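Long-range contacts in uncharacterized protein DR_0571 (PDB 3C4N), which binds ADP and is probably an FAD-dependent oxidoreductase of the ETF-QO/FixC family, its own reaction being unknown: residues Gly84-Gln89 and Ala379-Leu384; Glu119-Leu124 and Ala166-Pro171. All coordinates share one frame; numbering follows the deposited sequence.

Contact 1 of 2, residues Gly84-Gln89 and Ala379-Leu384; sequences GVWTAQ and ADTLGL
Thr381 meets Trp86 with its methyl group: CG2 sits over one face of the indole, 3.9 Å from the centroid of the five-membered ring and displaced toward the rim, in a CH-pi contact. The two side chains cross at about a right angle. Trp86 carries CG anti to its backbone N (chi1 -170°), and CD1 and NE1 lie against the first turn of helix 379-398, CD1 3.5 Å from Asp380 O. The hydroxyl of Thr381 turns to the backbone instead, with Thr87 N giving OG1 a weak but nearly straight hydrogen bond of 3.3 Å. One water joins the same OG1 to Val85 O; a second links Val85 O to Asp380 OD2. Asp380 lays its CB 3.2 Å from Val85 O, and its carboxylate reaches back beside Gly84, where OD2 is 3.2 Å from the glycine N. Further out, Arg46 forms a salt bridge with Asp380 OD1, Ala99 O accepts from Trp86 NE1, and Asp163 takes up the hydroxyl of Thr87. An alanine in place of Trp86 would probably leave the Thr381 methyl facing a gap and Ala99 O without its indole donor. The contact is thus a buried seam between a short edge strand and the N-terminal turn of the last helix. The side chain of Asp380 lies about 9 Å from the bound ADP, near the dinucleotide-binding part of what is probably a Rossmann-type FAD fold, and its partner Arg46 falls within the GxGxxG-like sequence there.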
ATOM      1  N   GLY A  84      19.142  -0.908  14.127  1.00 19.83           N
ATOM      2  CA  GLY A  84      18.104  -0.632  15.117  1.00 17.65           C
ATOM      3  C   GLY A  84      18.586  -0.687  16.565  1.00 19.41           C
ATOM      4  O   GLY A  84      18.029  -1.404  17.399  1.00 20.05           O
ATOM      5  N   VAL A  85      19.629   0.076  16.874  1.00 16.30           N
ATOM      6  CA  VAL A  85      20.159   0.108  18.229  1.00 15.15           C
ATOM      7  C   VAL A  85      19.880   1.439  18.917  1.00 11.13           C
ATOM      8  O   VAL A  85      20.367   2.477  18.481  1.00 12.51           O
ATOM      9  CB  VAL A  85      21.685  -0.082  18.259  1.00  9.63           C
ATOM     10  CG1 VAL A  85      22.177  -0.030  19.693  1.00  9.79           C
ATOM     11  CG2 VAL A  85      22.061  -1.402  17.618  1.00 17.32           C
ATOM     12  N   TRP A  86      19.089   1.418  19.981  1.00 15.61           N
ATOM     13  CA  TRP A  86      18.824   2.644  20.710  1.00 10.39           C
ATOM     14  C   TRP A  86      19.779   2.622  21.889  1.00 16.71           C
ATOM     15  O   TRP A  86      19.719   1.723  22.736  1.00 12.54           O
ATOM     16  CB  TRP A  86      17.399   2.697  21.240  1.00  7.14           C
ATOM     17  CG  TRP A  86      17.040   4.052  21.791  1.00  7.31           C
ATOM     18  CD1 TRP A  86      16.338   5.031  21.156  1.00 13.97           C
ATOM     19  CD2 TRP A  86      17.389   4.587  23.081  1.00  4.48           C
ATOM     20  NE1 TRP A  86      16.226   6.140  21.964  1.00 12.26           N
ATOM     21  CE2 TRP A  86      16.864   5.891  23.150  1.00  6.53           C
ATOM     22  CE3 TRP A  86      18.095   4.090  24.180  1.00 12.32           C
ATOM     23  CZ2 TRP A  86      17.022   6.707  24.283  1.00 14.48           C
ATOM     24  CZ3 TRP A  86      18.254   4.904  25.308  1.00 16.96           C
ATOM     25  CH2 TRP A  86      17.720   6.196  25.346  1.00 11.94           C
ATOM     26  N   THR A  87      20.668   3.606  21.945  1.00 12.53           N
ATOM     27  CA  THR A  87      21.625   3.669  23.045  1.00 17.65           C
ATOM     28  C   THR A  87      21.890   5.087  23.499  1.00 16.61           C
ATOM     29  O   THR A  87      22.060   5.982  22.675  1.00 19.94           O
ATOM     30  CB  THR A  87      22.973   3.033  22.662  1.00 12.66           C
ATOM     31  OG1 THR A  87      23.879   3.182  23.754  1.00 12.12           O
ATOM     32  CG2 THR A  87      23.562   3.701  21.426  1.00  3.69           C
ATOM     33  N   ALA A  88      21.951   5.281  24.810  1.00 17.64           N
ATOM     34  CA  ALA A  88      22.211   6.601  25.376  1.00 19.68           C
ATOM     35  C   ALA A  88      23.572   7.123  24.933  1.00 16.64           C
ATOM     36  O   ALA A  88      23.887   8.294  25.144  1.00 19.96           O
ATOM     37  CB  ALA A  88      22.143   6.540  26.902  1.00 10.59           C
ATOM     38  N   GLN A  89      24.376   6.268  24.311  1.00 23.31           N
ATOM     39  CA  GLN A  89      25.703   6.701  23.861  1.00 25.29           C
ATOM     40  C   GLN A  89      25.640   7.337  22.481  1.00 20.52           C
ATOM     41  O   GLN A  89      26.636   7.854  21.978  1.00 22.10           O
ATOM     42  CB  GLN A  89      26.686   5.519  23.858  1.00 30.58           C
ATOM     43  CG  GLN A  89      26.989   4.987  25.258  1.00 25.46           C
ATOM     44  CD  GLN A  89      27.860   3.748  25.253  1.00 33.95           C
ATOM     45  OE1 GLN A  89      28.114   3.149  26.304  1.00 32.29           O
ATOM     46  NE2 GLN A  89      28.327   3.354  24.072  1.00 35.15           N
ATOM     47  N   ALA A 379      19.806   7.656  13.447  1.00  8.49           N
ATOM     48  CA  ALA A 379      18.365   7.474  13.330  1.00 14.60           C
ATOM     49  C   ALA A 379      17.755   6.452  14.296  1.00 15.76           C
ATOM     50  O   ALA A 379      16.589   6.576  14.669  1.00 11.38           O
ATOM     51  CB  ALA A 379      17.995   7.123  11.897  1.00 16.14           C
ATOM     52  N   ASP A 380      18.516   5.447  14.707  1.00  7.36           N
ATOM     53  CA  ASP A 380      17.955   4.471  15.628  1.00 16.09           C
ATOM     54  C   ASP A 380      17.660   5.090  17.004  1.00 15.40           C
ATOM     55  O   ASP A 380      16.737   4.658  17.697  1.00  9.31           O
ATOM     56  CB  ASP A 380      18.884   3.245  15.756  1.00 16.09           C
ATOM     57  CG  ASP A 380      19.049   2.480  14.419  1.00 26.86           C
ATOM     58  OD1 ASP A 380      18.025   2.244  13.722  1.00 12.86           O
ATOM     59  OD2 ASP A 380      20.202   2.108  14.081  1.00 21.79           O
ATOM     60  N   THR A 381      18.415   6.113  17.395  1.00 17.96           N
ATOM     61  CA  THR A 381      18.183   6.742  18.696  1.00 19.81           C
ATOM     62  C   THR A 381      17.352   8.023  18.634  1.00 15.58           C
ATOM     63  O   THR A 381      16.681   8.375  19.603  1.00 15.15           O
ATOM     64  CB  THR A 381      19.518   7.083  19.397  1.00 13.61           C
ATOM     65  OG1 THR A 381      20.295   5.889  19.561  1.00 18.63           O
ATOM     66  CG2 THR A 381      19.263   7.708  20.774  1.00  6.06           C
ATOM     67  N   LEU A 382      17.385   8.697  17.489  1.00 17.16           N
ATOM     68  CA  LEU A 382      16.698   9.974  17.325  1.00 17.20           C
ATOM     69  C   LEU A 382      15.752  10.114  16.120  1.00 15.27           C
ATOM     70  O   LEU A 382      15.172  11.182  15.925  1.00 18.63           O
ATOM     71  CB  LEU A 382      17.764  11.069  17.227  1.00 16.42           C
ATOM     72  CG  LEU A 382      18.876  11.068  18.287  1.00 15.85           C
ATOM     73  CD1 LEU A 382      20.035  11.949  17.839  1.00 10.40           C
ATOM     74  CD2 LEU A 382      18.322  11.537  19.605  1.00 14.24           C
ATOM     75  N   GLY A 383      15.595   9.061  15.320  1.00 13.06           N
ATOM     76  CA  GLY A 383      14.753   9.130  14.125  1.00  7.73           C
ATOM     77  C   GLY A 383      13.294   9.551  14.256  1.00  7.17           C
ATOM     78  O   GLY A 383      12.869  10.501  13.609  1.00  5.80           O
ATOM     79  N   LEU A 384      12.516   8.839  15.066  1.00  9.65           N
ATOM     80  CA  LEU A 384      11.106   9.171  15.243  1.00 14.39           C
ATOM     81  C   LEU A 384      10.912  10.625  15.663  1.00 15.49           C
ATOM     82  O   LEU A 384      10.114  11.343  15.070  1.00 15.82           O
ATOM     83  CB  LEU A 384      10.459   8.243  16.282  1.00 14.26           C
ATOM     84  CG  LEU A 384      10.295   6.773  15.874  1.00 19.10           C
ATOM     85  CD1 LEU A 384       9.813   5.903  17.061  1.00 18.19           C
ATOM     86  CD2 LEU A 384       9.291   6.715  14.737  1.00 14.50           C
TER
HETATM   87  O   HOH W   1      21.779   4.609  17.194  1.00 15.13           O
HETATM   88  O   HOH W   2      22.653   1.890  16.194  1.00 32.75           O

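Contact 2 of 2, residues Glu119-Leu124 and Ala166-Pro171; sequences EDRPLL and ALTYRP
Thr168 OG1 stands between two charged side chains of the facing strand, donating to Glu119 OE1 at 3.0 Å and accepting from Arg121 NE at 2.9 Å. Its chi1 of 48° sets OG1 between the backbone N and the carbonyl carbon, and its methyl CG2 packs 3.6 Å from Arg121 CD. Arg121 runs extended through CG and CD, then bends at chi3 (-70°), which brings NE to the threonine hydroxyl; the two side chains cross obliquely, and the hydroxyl lies at the guanidinium edge, near its plane. Glu119 bends at chi2, and its OE1 is gripped from both faces of the carboxylate: Thr168 OG1 arrives on the anti side, while Arg121 NH1 closes a salt bridge of 3.1 Å from above the opposite face. Beneath this group the strands pair antiparallel, Glu119 and Thr168 exchanging two backbone hydrogen bonds, and Arg121 N adds a third to Ala166 O. Asp120 and Leu167 leave the other face of the sheet side by side, pointing the same way, with Asp120 OD1 3.3 Å from Leu167 CD2. Past the paired residues the methyl of Ala166 nestles against Leu123 CB, at 3.6 Å. Arg121 NH2 gives a hydrogen bond to Thr268 O, just before strand 270-273, the parallel neighbour of strand 118-127. With its hydroxyl proton given to the carboxylate and its oxygen receiving the arginine, the threonine relays between opposite charges, and the salt bridge would probably fix the rotation of both long side chains and help to keep Glu119 ionised.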
ATOM      1  N   GLU A 119      13.606  -5.642  22.397  1.00 29.64           N
ATOM      2  CA  GLU A 119      14.192  -6.274  23.568  1.00 29.15           C
ATOM      3  C   GLU A 119      15.196  -5.374  24.276  1.00 25.54           C
ATOM      4  O   GLU A 119      15.759  -4.456  23.676  1.00 25.42           O
ATOM      5  CB  GLU A 119      14.841  -7.624  23.198  1.00 34.23           C
ATOM      6  CG  GLU A 119      15.845  -7.597  22.051  1.00 31.02           C
ATOM      7  CD  GLU A 119      15.252  -8.001  20.689  1.00 33.72           C
ATOM      8  OE1 GLU A 119      16.009  -8.007  19.694  1.00 28.88           O
ATOM      9  OE2 GLU A 119      14.044  -8.316  20.604  1.00 28.59           O
ATOM     10  N   ASP A 120      15.371  -5.619  25.571  1.00 24.98           N
ATOM     11  CA  ASP A 120      16.311  -4.864  26.389  1.00 23.73           C
ATOM     12  C   ASP A 120      17.648  -5.533  26.189  1.00 24.61           C
ATOM     13  O   ASP A 120      17.805  -6.723  26.454  1.00 29.19           O
ATOM     14  CB  ASP A 120      15.911  -4.925  27.856  1.00 21.52           C
ATOM     15  CG  ASP A 120      14.531  -4.364  28.096  1.00 36.04           C
ATOM     16  OD1 ASP A 120      14.250  -3.249  27.608  1.00 31.86           O
ATOM     17  OD2 ASP A 120      13.723  -5.032  28.769  1.00 47.89           O
ATOM     18  N   ARG A 121      18.620  -4.776  25.716  1.00 24.94           N
ATOM     19  CA  ARG A 121      19.914  -5.364  25.462  1.00 30.68           C
ATOM     20  C   ARG A 121      20.987  -4.342  25.782  1.00 30.74           C
ATOM     21  O   ARG A 121      21.123  -3.344  25.088  1.00 41.12           O
ATOM     22  CB  ARG A 121      19.976  -5.772  23.987  1.00 32.29           C
ATOM     23  CG  ARG A 121      21.022  -6.791  23.629  1.00 30.63           C
ATOM     24  CD  ARG A 121      21.164  -6.868  22.121  1.00 32.99           C
ATOM     25  NE  ARG A 121      20.015  -7.465  21.449  1.00 29.12           N
ATOM     26  CZ  ARG A 121      19.693  -8.751  21.517  1.00 38.68           C
ATOM     27  NH1 ARG A 121      18.633  -9.212  20.859  1.00 36.27           N
ATOM     28  NH2 ARG A 121      20.426  -9.578  22.249  1.00 45.27           N
ATOM     29  N   PRO A 122      21.756  -4.568  26.851  1.00 30.23           N
ATOM     30  CA  PRO A 122      22.817  -3.630  27.225  1.00 31.11           C
ATOM     31  C   PRO A 122      23.859  -3.507  26.118  1.00 31.09           C
ATOM     32  O   PRO A 122      24.089  -4.457  25.360  1.00 25.74           O
ATOM     33  CB  PRO A 122      23.392  -4.252  28.493  1.00 29.85           C
ATOM     34  CG  PRO A 122      23.208  -5.710  28.250  1.00 24.62           C
ATOM     35  CD  PRO A 122      21.788  -5.752  27.719  1.00 34.74           C
ATOM     36  N   LEU A 123      24.484  -2.333  26.037  1.00 24.74           N
ATOM     37  CA  LEU A 123      25.500  -2.054  25.027  1.00 17.75           C
ATOM     38  C   LEU A 123      26.827  -1.730  25.700  1.00 23.74           C
ATOM     39  O   LEU A 123      26.872  -0.916  26.615  1.00 31.10           O
ATOM     40  CB  LEU A 123      25.046  -0.886  24.146  1.00 12.76           C
ATOM     41  CG  LEU A 123      25.920  -0.490  22.959  1.00 16.50           C
ATOM     42  CD1 LEU A 123      25.092   0.246  21.922  1.00 11.38           C
ATOM     43  CD2 LEU A 123      27.064   0.381  23.444  1.00 25.95           C
ATOM     44  N   LEU A 124      27.905  -2.377  25.258  1.00 19.20           N
ATOM     45  CA  LEU A 124      29.219  -2.131  25.851  1.00 21.23           C
ATOM     46  C   LEU A 124      30.180  -1.486  24.865  1.00 22.15           C
ATOM     47  O   LEU A 124      30.357  -1.991  23.764  1.00 27.48           O
ATOM     48  CB  LEU A 124      29.849  -3.435  26.353  1.00 18.04           C
ATOM     49  CG  LEU A 124      29.049  -4.378  27.252  1.00 20.01           C
ATOM     50  CD1 LEU A 124      29.979  -5.474  27.736  1.00 23.64           C
ATOM     51  CD2 LEU A 124      28.475  -3.649  28.428  1.00 23.35           C
ATOM     52  N   ALA A 166      20.119   0.324  26.704  1.00 24.94           N
ATOM     53  CA  ALA A 166      20.162   0.131  25.254  1.00 19.69           C
ATOM     54  C   ALA A 166      19.054  -0.823  24.814  1.00 17.99           C
ATOM     55  O   ALA A 166      18.660  -1.715  25.560  1.00 22.33           O
ATOM     56  CB  ALA A 166      21.543  -0.399  24.827  1.00  8.14           C
ATOM     57  N   LEU A 167      18.553  -0.627  23.600  1.00 16.42           N
ATOM     58  CA  LEU A 167      17.487  -1.457  23.062  1.00 11.50           C
ATOM     59  C   LEU A 167      17.763  -1.892  21.620  1.00 12.74           C
ATOM     60  O   LEU A 167      18.425  -1.175  20.867  1.00 13.25           O
ATOM     61  CB  LEU A 167      16.172  -0.672  23.052  1.00 17.66           C
ATOM     62  CG  LEU A 167      15.575  -0.012  24.290  1.00 18.89           C
ATOM     63  CD1 LEU A 167      14.352   0.765  23.853  1.00 10.75           C
ATOM     64  CD2 LEU A 167      15.213  -1.056  25.339  1.00 12.25           C
ATOM     65  N   THR A 168      17.259  -3.060  21.229  1.00 14.05           N
ATOM     66  CA  THR A 168      17.406  -3.489  19.839  1.00 17.05           C
ATOM     67  C   THR A 168      16.034  -3.751  19.242  1.00 17.21           C
ATOM     68  O   THR A 168      15.139  -4.269  19.911  1.00 13.58           O
ATOM     69  CB  THR A 168      18.265  -4.770  19.654  1.00 18.31           C
ATOM     70  OG1 THR A 168      17.847  -5.783  20.573  1.00 19.45           O
ATOM     71  CG2 THR A 168      19.740  -4.457  19.853  1.00 21.48           C
ATOM     72  N   TYR A 169      15.873  -3.372  17.980  1.00 17.72           N
ATOM     73  CA  TYR A 169      14.622  -3.578  17.260  1.00 14.95           C
ATOM     74  C   TYR A 169      14.923  -3.577  15.776  1.00 15.34           C
ATOM     75  O   TYR A 169      16.032  -3.233  15.359  1.00 15.70           O
ATOM     76  CB  TYR A 169      13.641  -2.451  17.576  1.00 17.63           C
ATOM     77  CG  TYR A 169      14.103  -1.073  17.129  1.00 23.58           C
ATOM     78  CD1 TYR A 169      13.713  -0.532  15.886  1.00 25.69           C
ATOM     79  CD2 TYR A 169      14.903  -0.294  17.960  1.00 13.89           C
ATOM     80  CE1 TYR A 169      14.108   0.760  15.496  1.00 15.61           C
ATOM     81  CE2 TYR A 169      15.301   0.984  17.583  1.00 15.03           C
ATOM     82  CZ  TYR A 169      14.901   1.509  16.361  1.00 23.14           C
ATOM     83  OH  TYR A 169      15.274   2.796  16.036  1.00 17.39           O
ATOM     84  N   ARG A 170      13.939  -3.950  14.968  1.00 12.39           N
ATOM     85  CA  ARG A 170      14.140  -3.952  13.523  1.00  9.82           C
ATOM     86  C   ARG A 170      13.532  -2.687  12.930  1.00  9.79           C
ATOM     87  O   ARG A 170      12.317  -2.491  12.971  1.00 15.80           O
ATOM     88  CB  ARG A 170      13.487  -5.189  12.891  1.00  5.49           C
ATOM     89  CG  ARG A 170      14.018  -6.513  13.407  1.00 14.44           C
ATOM     90  CD  ARG A 170      15.507  -6.648  13.126  1.00 28.45           C
ATOM     91  NE  ARG A 170      15.792  -6.570  11.692  1.00 34.20           N
ATOM     92  CZ  ARG A 170      15.690  -7.588  10.844  1.00 41.82           C
ATOM     93  NH1 ARG A 170      15.316  -8.785  11.281  1.00 39.71           N
ATOM     94  NH2 ARG A 170      15.949  -7.401   9.555  1.00 42.57           N
ATOM     95  N   PRO A 171      14.369  -1.808  12.368  1.00 16.18           N
ATOM     96  CA  PRO A 171      13.869  -0.564  11.773  1.00 11.99           C
ATOM     97  C   PRO A 171      12.854  -0.850  10.676  1.00 18.41           C
ATOM     98  O   PRO A 171      11.917  -0.078  10.465  1.00 13.46           O
ATOM     99  CB  PRO A 171      15.134   0.096  11.221  1.00 17.96           C
ATOM    100  CG  PRO A 171      16.214  -0.424  12.128  1.00 14.15           C
ATOM    101  CD  PRO A 171      15.836  -1.884  12.266  1.00 17.10           C
TER

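How the contacts relate
From the N terminus the chain first builds the opening part of the ADP pocket, probably Rossmann-type, then reaches 84-89, the first half of contact 1, whose partner 379-384 comes only some 290 residues later, at the start of the last helix. Contact 2 opens and closes within that long loop, joining 119-124 to 166-171 across about 40 residues, so the two nest without crossing. They meet in one mixed sheet, where strand 167-169 lies between strands 85-86 and 118-127: Leu167 N is probably bonded to Trp86 O, and Tyr169 OH to Asp380 O. Together they connect this sheet to the C-terminal helix beside the nucleotide-binding region.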